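Pullulanase (Bacillus acidopullulyticus, PDB 2WAN) hydrolyses alpha-1,6-glucosidic linkages in pullulan and probably at the branch points of starch-derived polysaccharides, acting as a debranching enzyme. Local coordinates at residues D836-K839 and Q840-F844; D760-A763 and H764-F768; L367-S370 and G371-N375; R397-S400 and V401-R405. All coordinates share one frame; numbering follows the deposited sequence. Where two conformers were deposited one is given.

Contact 1 of 4, residues D836-K839 and Q840-F844. With SO4 (sulfate ion), chain L.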
loop_
_atom_site.group_PDB
_atom_site.type_symbol
_atom_site.label_atom_id
_atom_site.label_comp_id
_atom_site.label_asym_id
_atom_site.label_seq_id
_atom_site.Cartn_x
_atom_site.Cartn_y
_atom_site.Cartn_z
ATOM N N ASP A 836 20.793 16.771 0.197
ATOM C CA ASP A 836 21.939 17.686 0.195
ATOM C C ASP A 836 22.151 18.406 -1.142
ATOM O O ASP A 836 22.415 19.599 -1.138
ATOM C CB ASP A 836 23.231 16.982 0.624
ATOM C CG ASP A 836 23.194 16.504 2.068
ATOM O OD1 ASP A 836 22.340 16.949 2.860
ATOM O OD2 ASP A 836 24.042 15.652 2.414
ATOM N N GLN A 837 22.027 17.698 -2.274
ATOM C CA GLN A 837 22.117 18.348 -3.579
ATOM C C GLN A 837 21.080 19.448 -3.689
ATOM O O GLN A 837 21.390 20.521 -4.189
ATOM C CB GLN A 837 21.845 17.383 -4.737
ATOM C CG GLN A 837 23.026 16.670 -5.301
ATOM C CD GLN A 837 22.628 15.888 -6.539
ATOM O OE1 GLN A 837 21.573 15.251 -6.570
ATOM N NE2 GLN A 837 23.453 15.956 -7.570
ATOM N N ILE A 838 19.839 19.160 -3.281
ATOM C CA ILE A 838 18.760 20.161 -3.407
ATOM C C ILE A 838 19.055 21.389 -2.525
ATOM O O ILE A 838 18.917 22.540 -2.964
ATOM C CB ILE A 838 17.372 19.549 -3.090
ATOM C CG1 ILE A 838 17.035 18.436 -4.109
ATOM C CG2 ILE A 838 16.291 20.637 -3.045
ATOM C CD1 ILE A 838 15.826 17.537 -3.728
ATOM N N LYS A 839 19.491 21.158 -1.288
ATOM C CA LYS A 839 19.816 22.276 -0.394
ATOM C C LYS A 839 20.990 23.093 -0.953
ATOM O O LYS A 839 21.038 24.312 -0.803
ATOM C CB LYS A 839 20.119 21.760 1.016
ATOM C CG LYS A 839 18.904 21.152 1.715
ATOM C CD LYS A 839 19.327 20.317 2.920
ATOM C CE LYS A 839 18.211 19.396 3.384
ATOM N NZ LYS A 839 17.208 20.079 4.239
ATOM N N GLN A 840 21.924 22.416 -1.616
ATOM C CA GLN A 840 23.083 23.088 -2.203
ATOM C C GLN A 840 22.721 23.918 -3.433
ATOM O O GLN A 840 23.243 25.031 -3.619
ATOM C CB GLN A 840 24.172 22.068 -2.550
ATOM C CG GLN A 840 25.397 22.647 -3.269
ATOM C CD GLN A 840 26.213 21.582 -4.004
ATOM O OE1 GLN A 840 26.430 20.481 -3.493
ATOM N NE2 GLN A 840 26.668 21.912 -5.216
ATOM N N ASN A 841 21.828 23.389 -4.275
ATOM C CA ASN A 841 21.673 23.932 -5.634
ATOM C C ASN A 841 20.374 24.678 -5.921
ATOM O O ASN A 841 20.289 25.393 -6.925
ATOM C CB ASN A 841 21.802 22.820 -6.692
ATOM C CG ASN A 841 23.172 22.189 -6.732
ATOM O OD1 ASN A 841 24.196 22.848 -6.492
ATOM N ND2 ASN A 841 23.206 20.895 -7.078
ATOM N N LEU A 842 19.366 24.499 -5.077
ATOM C CA LEU A 842 18.060 25.133 -5.333
ATOM C C LEU A 842 17.813 26.264 -4.340
ATOM O O LEU A 842 17.878 26.073 -3.117
ATOM C CB LEU A 842 16.920 24.095 -5.289
ATOM C CG LEU A 842 15.489 24.518 -5.705
ATOM C CD1 LEU A 842 14.626 23.282 -6.046
ATOM C CD2 LEU A 842 14.773 25.353 -4.637
ATOM N N THR A 843 17.524 27.443 -4.883
ATOM C CA THR A 843 17.222 28.626 -4.086
ATOM C C THR A 843 15.908 29.250 -4.580
ATOM O O THR A 843 15.743 29.430 -5.787
ATOM C CB THR A 843 18.385 29.652 -4.204
ATOM O OG1 THR A 843 19.627 29.030 -3.832
ATOM C CG2 THR A 843 18.146 30.881 -3.325
ATOM N N PHE A 844 15.012 29.607 -3.663
ATOM C CA PHE A 844 13.838 30.389 -4.043
ATOM C C PHE A 844 14.210 31.863 -4.205
ATOM O O PHE A 844 15.000 32.396 -3.421
ATOM C CB PHE A 844 12.713 30.198 -3.017
ATOM C CG PHE A 844 12.091 28.837 -3.080
ATOM C CD1 PHE A 844 11.212 28.519 -4.115
ATOM C CD2 PHE A 844 12.425 27.858 -2.143
ATOM C CE1 PHE A 844 10.651 27.258 -4.222
ATOM C CE2 PHE A 844 11.864 26.562 -2.225
ATOM C CZ PHE A 844 10.968 26.257 -3.263
HETATM S S SO4 L . 26.238 18.390 -8.167
HETATM O O1 SO4 L . 26.585 17.716 -9.423
HETATM O O2 SO4 L . 26.195 17.394 -7.089
HETATM O O3 SO4 L . 24.948 19.050 -8.313
HETATM O O4 SO4 L . 27.240 19.398 -7.828
HETATM O O HOH W 1 20.894 26.816 -1.891
#
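Q837 and N841, one helical turn apart, point their amide NH2 groups at the same sulfate ion, probably taken up from the crystallisation liquor. Q837 NE2 gives SO4 O2 a nearly straight hydrogen bond of 3.1 Å (170°), while N841 ND2 reaches SO4 O3 at 2.8 Å with a more bent one. The glutamine gets there because its chain runs extended beyond CG (chi2 -173°); the shorter asparagine, with CG beside its own backbone N (chi1 -65°), needs no such reach. The rotation of both amides is fixed by further bonds: Q837 OE1 accepts from T833 N and NE2 also donates to N861 OD1, while N841 OD1 accepts from N858. With an alanine at Q837, SO4 O2 and T833 N would probably lose these partners, and N861 OD1 a donor. On another face, I838 and L842 lie side by side, CG2 of I838 4.2 Å from CB of L842, branched and apolar types suited to a buried flank. L842 N to I838 O, 2.9 Å, closes the last helical turn before the strand. With N861 N as a third donor, the sulfate's known donors are neutral N-H groups, so it is probably held by hydrogen bonds more than by charge.

Contact 2 of 4, residues D760-A763 and H764-F768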
loop_
_atom_site.group_PDB
_atom_site.type_symbol
_atom_site.label_atom_id
_atom_site.label_comp_id
_atom_site.label_asym_id
_atom_site.label_seq_id
_atom_site.Cartn_x
_atom_site.Cartn_y
_atom_site.Cartn_z
ATOM N N ASP A 760 -4.819 23.938 -16.248
ATOM C CA ASP A 760 -4.530 22.502 -16.347
ATOM C C ASP A 760 -3.032 22.322 -16.668
ATOM O O ASP A 760 -2.315 21.571 -15.986
ATOM C CB ASP A 760 -5.425 21.895 -17.455
ATOM C CG ASP A 760 -5.321 20.364 -17.544
ATOM O OD1 ASP A 760 -4.196 19.822 -17.593
ATOM O OD2 ASP A 760 -6.392 19.710 -17.573
ATOM N N GLU A 761 -2.559 23.027 -17.690
ATOM C CA GLU A 761 -1.146 22.996 -18.056
ATOM C C GLU A 761 -0.235 23.429 -16.915
ATOM O O GLU A 761 0.808 22.814 -16.697
ATOM C CB GLU A 761 -0.892 23.855 -19.287
ATOM C CG GLU A 761 -1.452 23.201 -20.576
ATOM C CD GLU A 761 -1.416 24.092 -21.801
ATOM O OE1 GLU A 761 -1.501 25.333 -21.657
ATOM O OE2 GLU A 761 -1.326 23.538 -22.932
ATOM N N LEU A 762 -0.615 24.494 -16.205
ATOM C CA LEU A 762 0.172 24.968 -15.050
ATOM C C LEU A 762 0.299 23.943 -13.921
ATOM O O LEU A 762 1.395 23.746 -13.395
ATOM C CB LEU A 762 -0.392 26.288 -14.501
ATOM C CG LEU A 762 0.320 26.872 -13.270
ATOM C CD1 LEU A 762 1.809 27.095 -13.493
ATOM C CD2 LEU A 762 -0.340 28.219 -12.946
ATOM N N ALA A 763 -0.801 23.279 -13.572
ATOM C CA ALA A 763 -0.765 22.259 -12.528
ATOM C C ALA A 763 0.230 21.158 -12.899
ATOM O O ALA A 763 1.067 20.755 -12.073
ATOM C CB ALA A 763 -2.144 21.678 -12.320
ATOM N N HIS A 764 0.152 20.702 -14.144
ATOM C CA HIS A 764 1.099 19.675 -14.609
ATOM C C HIS A 764 2.533 20.229 -14.734
ATOM O O HIS A 764 3.483 19.494 -14.471
ATOM C CB HIS A 764 0.609 18.989 -15.905
ATOM C CG HIS A 764 -0.629 18.160 -15.706
ATOM N ND1 HIS A 764 -0.601 16.821 -15.368
ATOM C CD2 HIS A 764 -1.938 18.495 -15.792
ATOM C CE1 HIS A 764 -1.840 16.367 -15.253
ATOM N NE2 HIS A 764 -2.669 17.368 -15.503
ATOM N N ALA A 765 2.695 21.511 -15.079
ATOM C CA ALA A 765 4.040 22.106 -15.162
ATOM C C ALA A 765 4.752 22.045 -13.809
ATOM O O ALA A 765 5.941 21.758 -13.747
ATOM C CB ALA A 765 3.986 23.554 -15.664
ATOM N N VAL A 766 4.012 22.307 -12.728
ATOM C CA VAL A 766 4.564 22.162 -11.384
ATOM C C VAL A 766 5.027 20.718 -11.161
ATOM O O VAL A 766 6.142 20.486 -10.690
ATOM C CB VAL A 766 3.567 22.608 -10.272
ATOM C CG1 VAL A 766 4.181 22.408 -8.880
ATOM C CG2 VAL A 766 3.180 24.089 -10.455
ATOM N N VAL A 767 4.171 19.752 -11.484
ATOM C CA VAL A 767 4.543 18.343 -11.328
ATOM C C VAL A 767 5.834 18.018 -12.105
ATOM O O VAL A 767 6.756 17.379 -11.570
ATOM C CB VAL A 767 3.391 17.393 -11.715
ATOM C CG1 VAL A 767 3.882 15.911 -11.709
ATOM C CG2 VAL A 767 2.215 17.560 -10.757
ATOM N N PHE A 768 5.923 18.487 -13.350
ATOM C CA PHE A 768 7.058 18.138 -14.210
ATOM C C PHE A 768 8.352 18.886 -13.876
ATOM O O PHE A 768 9.446 18.456 -14.304
ATOM C CB PHE A 768 6.711 18.369 -15.688
ATOM C CG PHE A 768 5.561 17.515 -16.200
ATOM C CD1 PHE A 768 5.455 16.164 -15.849
ATOM C CD2 PHE A 768 4.621 18.061 -17.060
ATOM C CE1 PHE A 768 4.413 15.366 -16.367
ATOM C CE2 PHE A 768 3.571 17.297 -17.574
ATOM C CZ PHE A 768 3.475 15.939 -17.237
#
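The carboxylate of D760 and the imidazole of H764, four residues on, meet one turn apart on the same flank of a helix, their planes only 18° from each other. CD2 of the ring is the atom that touches: it lies 3.2 Å from D760 OD1 and 3.1 Å from D760 O, the carbonyl sitting at the ring edge in its plane. The ring leans back over the preceding turn because CG is anti to the carbonyl carbon (chi1 -67°), and D760 turns its carboxylate forward with CG anti to the backbone N. The same D760 carbonyl accepts the backbone bond from H764 N, 3.2 Å, and CD2 only lies close to it. A histidine suits the place, a flat ring that can lay its edge against D760 while F817 of helix 811-826 meets it with ring planes about 45° apart. Small A763 and A765 let L740 and M820, respectively, come close. Helix 753-769 leads into strand 773-777, the eighth of the parallel barrel, and buried helices wrapped round such strands are the hallmark of the (beta/alpha)8 fold of the alpha-amylase family.

Contact 3 of 4, residues L367-S370 and G371-N375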
loop_
_atom_site.group_PDB
_atom_site.type_symbol
_atom_site.label_atom_id
_atom_site.label_comp_id
_atom_site.label_asym_id
_atom_site.label_seq_id
_atom_site.Cartn_x
_atom_site.Cartn_y
_atom_site.Cartn_z
ATOM N N LEU A 367 3.614 -33.437 -3.041
ATOM C CA LEU A 367 3.491 -34.635 -3.879
ATOM C C LEU A 367 4.228 -34.471 -5.192
ATOM O O LEU A 367 4.120 -33.425 -5.851
ATOM C CB LEU A 367 2.023 -34.976 -4.162
ATOM C CG LEU A 367 1.767 -36.337 -4.820
ATOM C CD1 LEU A 367 2.201 -37.465 -3.859
ATOM C CD2 LEU A 367 0.294 -36.474 -5.183
ATOM N N GLN A 368 4.985 -35.503 -5.565
ATOM C CA GLN A 368 5.544 -35.581 -6.909
ATOM C C GLN A 368 4.694 -36.540 -7.737
ATOM O O GLN A 368 4.417 -37.664 -7.313
ATOM C CB GLN A 368 7.007 -36.038 -6.876
ATOM C CG GLN A 368 7.701 -35.940 -8.232
ATOM C CD GLN A 368 9.143 -36.410 -8.203
ATOM O OE1 GLN A 368 9.614 -37.064 -9.138
ATOM N NE2 GLN A 368 9.851 -36.084 -7.128
ATOM N N VAL A 369 4.283 -36.082 -8.910
ATOM C CA VAL A 369 3.478 -36.873 -9.832
ATOM C C VAL A 369 4.288 -37.126 -11.096
ATOM O O VAL A 369 4.672 -36.187 -11.789
ATOM C CB VAL A 369 2.139 -36.172 -10.172
ATOM C CG1 VAL A 369 1.262 -37.078 -11.043
ATOM C CG2 VAL A 369 1.400 -35.771 -8.890
ATOM N N SER A 370 4.561 -38.406 -11.373
ATOM C CA SER A 370 5.336 -38.776 -12.551
ATOM C C SER A 370 4.521 -38.607 -13.827
ATOM O O SER A 370 3.293 -38.772 -13.839
ATOM C CB SER A 370 5.851 -40.214 -12.436
ATOM O OG SER A 370 4.770 -41.108 -12.273
ATOM N N GLY A 371 5.214 -38.259 -14.902
ATOM C CA GLY A 371 4.542 -38.046 -16.176
ATOM C C GLY A 371 4.532 -36.590 -16.595
ATOM O O GLY A 371 4.967 -35.713 -15.846
ATOM N N ASN A 372 4.036 -36.346 -17.803
ATOM C CA ASN A 372 4.023 -35.008 -18.380
ATOM C C ASN A 372 2.648 -34.411 -18.156
ATOM O O ASN A 372 1.682 -34.797 -18.823
ATOM C CB ASN A 372 4.355 -35.067 -19.879
ATOM C CG ASN A 372 4.576 -33.686 -20.498
ATOM O OD1 ASN A 372 4.142 -32.662 -19.958
ATOM N ND2 ASN A 372 5.258 -33.651 -21.636
ATOM N N LEU A 373 2.560 -33.466 -17.218
ATOM C CA LEU A 373 1.276 -32.872 -16.845
ATOM C C LEU A 373 1.032 -31.527 -17.547
ATOM O O LEU A 373 0.174 -30.743 -17.135
ATOM C CB LEU A 373 1.166 -32.710 -15.319
ATOM C CG LEU A 373 0.813 -33.947 -14.479
ATOM C CD1 LEU A 373 1.946 -34.956 -14.483
ATOM C CD2 LEU A 373 0.472 -33.558 -13.051
ATOM N N GLU A 374 1.761 -31.256 -18.629
ATOM C CA GLU A 374 1.524 -30.000 -19.353
ATOM C C GLU A 374 0.062 -29.872 -19.805
ATOM O O GLU A 374 -0.504 -30.791 -20.401
ATOM C CB GLU A 374 2.478 -29.828 -20.554
ATOM C CG GLU A 374 2.312 -28.482 -21.286
ATOM C CD GLU A 374 3.340 -28.249 -22.372
ATOM O OE1 GLU A 374 4.026 -29.206 -22.771
ATOM O OE2 GLU A 374 3.446 -27.098 -22.836
ATOM N N ASN A 375 -0.527 -28.712 -19.513
ATOM C CA ASN A 375 -1.908 -28.375 -19.876
ATOM C C ASN A 375 -2.973 -29.115 -19.095
ATOM O O ASN A 375 -4.152 -29.032 -19.440
ATOM C CB ASN A 375 -2.155 -28.519 -21.389
ATOM C CG ASN A 375 -1.220 -27.653 -22.207
ATOM O OD1 ASN A 375 -0.808 -26.581 -21.769
ATOM N ND2 ASN A 375 -0.858 -28.132 -23.388
#
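L373 reaches back from the loop to the end of strand 364-370, where it meets V369, four residues earlier. Its two methyl groups share one partner: CD1 and CD2 each lie 4.1 Å from V369 CG1, so the fork of the leucine straddles a single valine methyl, and the two side chains cross at about a right angle. Leucine suits the position because it is long enough to reach back across the bend and branched enough to touch with both ends. CD1 also rests near the backbone, 4.0 Å from V369 O. V369 presents CG1 because this methyl stands anti to its backbone N (chi1 -175°).

What brings the leucine round is the bend at G371, which adopts phi 110° and psi 174°. A beta carbon there would collide with S370 O, so only glycine is comfortable. An Asx turn then spans L373 itself: N372 OD1 accepts from E374 N at 3.1 Å. An asparagine is apt here, its short carbonyl arm reaching the peptide two residues on, and Y322 OH hydrogen-bonds to the same oxygen. The turn sets the direction in which the chain leaves L373.

Further out lies the beta sheet of the CBM48-like module. Strand 364-370 pairs antiparallel with 326-332 and 353-359, V369 bonding to T327 and G371 to D325 through their backbones. V369 packs on F329, L355 and L341; L373 packs on T327 and I408, and both residues meet L343 of strand 338-344, so the bend joins strand 364-370 to the interior beneath it before the chain enters strand 377-383.

Contact 4 of 4, residues R397-S400 and V401-R405. With ACT (acetate ion), chain P.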
loop_
_atom_site.group_PDB
_atom_site.type_symbol
_atom_site.label_atom_id
_atom_site.label_comp_id
_atom_site.label_asym_id
_atom_site.label_seq_id
_atom_site.Cartn_x
_atom_site.Cartn_y
_atom_site.Cartn_z
ATOM N N ARG A 397 0.076 -20.412 -11.850
ATOM C CA ARG A 397 0.540 -19.447 -12.843
ATOM C C ARG A 397 -0.400 -19.293 -14.030
ATOM O O ARG A 397 -0.194 -18.404 -14.860
ATOM C CB ARG A 397 1.925 -19.823 -13.385
ATOM C CG ARG A 397 2.981 -20.172 -12.341
ATOM C CD ARG A 397 3.038 -19.176 -11.169
ATOM N NE ARG A 397 4.311 -19.324 -10.449
ATOM C CZ ARG A 397 4.602 -18.707 -9.308
ATOM N NH1 ARG A 397 3.714 -17.916 -8.721
ATOM N NH2 ARG A 397 5.795 -18.872 -8.750
ATOM N N ALA A 398 -1.383 -20.189 -14.134
ATOM C CA ALA A 398 -2.404 -20.178 -15.186
ATOM C C ALA A 398 -3.649 -20.888 -14.617
ATOM O O ALA A 398 -3.565 -21.538 -13.557
ATOM C CB ALA A 398 -1.890 -20.883 -16.437
ATOM N N ILE A 399 -4.783 -20.710 -15.288
ATOM C CA ILE A 399 -6.086 -21.174 -14.790
ATOM C C ILE A 399 -7.016 -21.671 -15.904
ATOM O O ILE A 399 -6.808 -21.386 -17.085
ATOM C CB ILE A 399 -6.835 -20.039 -14.027
ATOM C CG1 ILE A 399 -6.868 -18.756 -14.882
ATOM C CG2 ILE A 399 -6.235 -19.808 -12.633
ATOM C CD1 ILE A 399 -7.819 -17.621 -14.332
ATOM N N SER A 400 -8.058 -22.407 -15.520
ATOM C CA SER A 400 -9.181 -22.603 -16.415
ATOM C C SER A 400 -9.895 -21.258 -16.521
ATOM O O SER A 400 -9.639 -20.358 -15.700
ATOM C CB SER A 400 -10.136 -23.642 -15.830
ATOM O OG SER A 400 -10.622 -23.196 -14.578
ATOM N N VAL A 401 -10.790 -21.131 -17.503
ATOM C CA VAL A 401 -11.628 -19.926 -17.630
ATOM C C VAL A 401 -12.336 -19.690 -16.296
ATOM O O VAL A 401 -12.912 -20.634 -15.717
ATOM C CB VAL A 401 -12.656 -20.065 -18.784
ATOM C CG1 VAL A 401 -13.539 -18.810 -18.902
ATOM C CG2 VAL A 401 -11.929 -20.286 -20.101
ATOM N N ASN A 402 -12.267 -18.451 -15.792
ATOM C CA ASN A 402 -12.886 -18.074 -14.499
ATOM C C ASN A 402 -12.297 -18.741 -13.254
ATOM O O ASN A 402 -12.892 -18.696 -12.155
ATOM C CB ASN A 402 -14.412 -18.257 -14.527
ATOM C CG ASN A 402 -15.122 -17.190 -15.352
ATOM O OD1 ASN A 402 -16.155 -17.465 -15.992
ATOM N ND2 ASN A 402 -14.602 -15.972 -15.319
ATOM N N ALA A 403 -11.126 -19.364 -13.408
ATOM C CA ALA A 403 -10.384 -19.935 -12.280
ATOM C C ALA A 403 -11.174 -20.964 -11.473
ATOM O O ALA A 403 -11.140 -20.959 -10.227
ATOM C CB ALA A 403 -9.805 -18.819 -11.369
ATOM N N THR A 404 -11.893 -21.841 -12.182
ATOM C CA THR A 404 -12.520 -22.981 -11.526
ATOM C C THR A 404 -11.417 -23.955 -11.061
ATOM O O THR A 404 -11.600 -24.707 -10.089
ATOM C CB THR A 404 -13.498 -23.710 -12.453
ATOM O OG1 THR A 404 -12.805 -24.177 -13.619
ATOM C CG2 THR A 404 -14.643 -22.770 -12.888
ATOM N N ARG A 405 -10.278 -23.913 -11.760
ATOM C CA ARG A 405 -9.157 -24.823 -11.546
ATOM C C ARG A 405 -7.861 -24.119 -11.890
ATOM O O ARG A 405 -7.859 -23.205 -12.712
ATOM C CB ARG A 405 -9.264 -26.050 -12.473
ATOM C CG ARG A 405 -10.602 -26.749 -12.396
ATOM C CD ARG A 405 -10.827 -27.804 -13.502
ATOM N NE ARG A 405 -12.149 -28.395 -13.234
ATOM C CZ ARG A 405 -12.691 -29.407 -13.901
ATOM N NH1 ARG A 405 -12.048 -29.968 -14.914
ATOM N NH2 ARG A 405 -13.890 -29.858 -13.545
HETATM C C ACT P . -14.708 -28.267 -10.323
HETATM O O ACT P . -14.312 -27.452 -11.202
HETATM O OXT ACT P . -14.343 -28.047 -9.146
HETATM C CH3 ACT P . -15.577 -29.448 -10.639
#
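S400 and T404 face each other across a tight bend, their hydroxyls joined by a short hydrogen bond, OG to OG1 2.6 Å, in which either could be the donor. S400 OG stands between its backbone N and carbonyl carbon (chi1 60°), and T404 OG1 does the same, which swings both hydroxyls inward. A serine suits the buried side, small and able to bond; the threonine supplies the second hydroxyl from the exposed side.

Two backbone bonds frame the bend. S400 N to R405 O, 2.9 Å, closes its mouth; A403 N to S400 O, 2.9 Å, closes its tip, the donor standing above the carbonyl plane. The apolar contact across the bend is that of I399 CD1 with A403 CB, 3.8 Å.

The charged group is R405. Its extended chain carries NE to 3.1 Å from acetate O, NH2 adding a weak bond to the same oxygen, with the acetate at the edge of the guanidinium. NH2 also binds G349 O, and Y344 makes a cation-pi contact. A methionine in place of R405 would probably leave G349 O without this donor and the acetate without those of NE and NH2, and the cation-pi contact with Y344 would go too.

V401 and N402 complete a type II beta turn, asparagine being well suited to the left-handed third position. With E499 accepting from N402 N and A403 touching strand 511-513, this type II turn probably links the beta-sheet module to the catalytic barrel domain.

Overall arrangement
Along the chain the order is contact 3, contact 4, contact 2, contact 1, and the four form two distant pairs. Contacts 3 and 4, with centres about 18 Å apart, bracket strands 377-383 and 388-391 of one antiparallel sheet, at the end of the molecule that holds the CBM48-like module. Contacts 1 and 2, centres about 21 Å apart, lie where the barrel domain meets the C-terminal all-beta domain: helix 753-769 packs on strand 915-920, which belongs to the same sheet as strand 842-844. Contacts 1 and 3 are about 61 Å apart between centres, so beta domains lie on opposite sides of the chain's centre, with the catalytic barrel between them in sequence.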